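Local coordinates for Sn-glycerol-3-phosphate ABC transporter substrate-binding protein UspB (Mycobacterium tuberculosis, PDB 4MFI), which probably serves as the substrate-binding subunit of an ABC transporter, capturing glycerophosphocholine for import into the cell, at residues H198-A203 with G249-A254. Sequence-based numbering, arbitrary orientation.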
loop_
_atom_site.group_PDB
_atom_site.type_symbol
_atom_site.label_atom_id
_atom_site.label_comp_id
_atom_site.label_asym_id
_atom_site.label_seq_id
_atom_site.Cartn_x
_atom_site.Cartn_y
_atom_site.Cartn_z
ATOM N N HIS A 198 17.592 13.566 3.097
ATOM C CA HIS A 198 16.509 12.677 2.681
ATOM C C HIS A 198 16.969 11.244 2.817
ATOM O O HIS A 198 18.110 10.929 2.497
ATOM C CB HIS A 198 16.116 12.962 1.219
ATOM C CG HIS A 198 14.810 12.350 0.815
ATOM N ND1 HIS A 198 13.601 12.802 1.294
ATOM C CD2 HIS A 198 14.522 11.324 -0.027
ATOM C CE1 HIS A 198 12.622 12.084 0.768
ATOM N NE2 HIS A 198 13.154 11.179 -0.036
ATOM N N GLY A 199 16.085 10.380 3.304
ATOM C CA GLY A 199 16.355 8.950 3.288
ATOM C C GLY A 199 15.393 8.248 2.356
ATOM O O GLY A 199 14.193 8.516 2.375
ATOM N N TRP A 200 15.941 7.354 1.538
ATOM C CA TRP A 200 15.157 6.443 0.705
ATOM C C TRP A 200 15.067 5.102 1.406
ATOM O O TRP A 200 16.045 4.639 1.993
ATOM C CB TRP A 200 15.844 6.226 -0.646
ATOM C CG TRP A 200 15.873 7.433 -1.539
ATOM C CD1 TRP A 200 16.944 8.249 -1.790
ATOM C CD2 TRP A 200 14.783 7.948 -2.317
ATOM N NE1 TRP A 200 16.582 9.244 -2.664
ATOM C CE2 TRP A 200 15.264 9.078 -3.013
ATOM C CE3 TRP A 200 13.448 7.568 -2.487
ATOM C CZ2 TRP A 200 14.457 9.835 -3.857
ATOM C CZ3 TRP A 200 12.646 8.318 -3.335
ATOM C CH2 TRP A 200 13.151 9.442 -4.004
ATOM N N ALA A 201 13.910 4.449 1.310
ATOM C CA ALA A 201 13.758 3.117 1.883
ATOM C C ALA A 201 14.753 2.136 1.265
ATOM O O ALA A 201 15.210 2.325 0.129
ATOM C CB ALA A 201 12.349 2.615 1.658
ATOM N N ASN A 202 15.061 1.073 2.004
ATOM C CA ASN A 202 15.901 -0.003 1.480
ATOM C C ASN A 202 15.075 -1.011 0.682
ATOM O O ASN A 202 13.924 -0.734 0.330
ATOM C CB ASN A 202 16.718 -0.675 2.593
ATOM C CG ASN A 202 15.863 -1.474 3.568
ATOM O OD1 ASN A 202 14.669 -1.713 3.350
ATOM N ND2 ASN A 202 16.490 -1.919 4.647
ATOM N N ALA A 203 15.642 -2.181 0.409
ATOM C CA ALA A 203 14.981 -3.141 -0.476
ATOM C C ALA A 203 13.670 -3.702 0.068
ATOM O O ALA A 203 12.942 -4.382 -0.651
ATOM C CB ALA A 203 15.928 -4.272 -0.839
ATOM N N GLY A 249 24.279 13.983 -3.418
ATOM C CA GLY A 249 24.641 13.306 -2.188
ATOM C C GLY A 249 23.829 13.638 -0.954
ATOM O O GLY A 249 24.162 13.177 0.138
ATOM N N TYR A 250 22.758 14.403 -1.113
ATOM C CA TYR A 250 21.957 14.829 0.038
ATOM C C TYR A 250 21.052 13.707 0.551
ATOM O O TYR A 250 20.421 13.846 1.597
ATOM C CB TYR A 250 21.119 16.071 -0.308
ATOM C CG TYR A 250 20.155 15.842 -1.447
ATOM C CD1 TYR A 250 18.934 15.204 -1.233
ATOM C CD2 TYR A 250 20.454 16.267 -2.736
ATOM C CE1 TYR A 250 18.045 14.973 -2.277
ATOM C CE2 TYR A 250 19.568 16.053 -3.787
ATOM C CZ TYR A 250 18.360 15.407 -3.545
ATOM O OH TYR A 250 17.464 15.175 -4.566
ATOM N N ALA A 251 20.975 12.609 -0.191
ATOM C CA ALA A 251 20.127 11.487 0.198
ATOM C C ALA A 251 20.944 10.238 0.506
ATOM O O ALA A 251 22.095 10.092 0.063
ATOM C CB ALA A 251 19.081 11.186 -0.897
ATOM N N ALA A 252 20.332 9.336 1.269
ATOM C CA ALA A 252 20.949 8.076 1.655
ATOM C C ALA A 252 19.909 6.966 1.649
ATOM O O ALA A 252 18.716 7.226 1.778
ATOM C CB ALA A 252 21.548 8.206 3.043
ATOM N N VAL A 253 20.366 5.724 1.523
ATOM C CA VAL A 253 19.486 4.579 1.719
ATOM C C VAL A 253 19.412 4.303 3.214
ATOM O O VAL A 253 20.439 4.145 3.880
ATOM C CB VAL A 253 20.022 3.344 0.994
ATOM C CG1 VAL A 253 19.130 2.143 1.247
ATOM C CG2 VAL A 253 20.112 3.616 -0.496
ATOM N N ALA A 254 18.191 4.250 3.736
ATOM C CA ALA A 254 17.968 4.092 5.172
ATOM C C ALA A 254 17.522 2.675 5.458
ATOM O O ALA A 254 16.701 2.131 4.727
ATOM C CB ALA A 254 16.903 5.071 5.642
HETATM O O HOH W 1 13.915 1.342 4.844
#
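W200 and A252 hold the centre of a parallel two-stranded pairing in the alpha/beta periplasmic-binding-protein fold: W200 N donates to A252 O at 2.8 Å, and A254 N reaches W200 O at 2.8 Å, nearly straight at 173°. Strand 198-201 thus uses both backbone polar groups of W200 toward its neighbour, the alternation expected of parallel strands. Toward the start the bonds are less straight: A252 N donates to H198 O, and H198 N to Y250 O at 3.2 Å and 139°. Past its far end a water bridges the two segments, accepting from N202 N and donating to A254 O.

H198, W200, A251 and V253 share one face of the sheet. CG of W200 stands anti to the carbonyl carbon (chi1 -68°), and NE1 lies 3.6 Å from A251 CB, where a small methyl suits the close approach; NE1 itself bonds to S244 of helix 232-245. H198 CD2 sits over one face of the W200 indole, 3.8 Å above its plane and offset toward the rim, while H198 ND1 bonds to S268. On the other face G199, having no side chain, does not press on A254 CB. Y250 meets H198 CB with its ring edge and sends its hydroxyl to D181 of helix 177-191. V253 CG1, anti to the backbone N, packs against the loop residue N202, 3.9 Å from its CB.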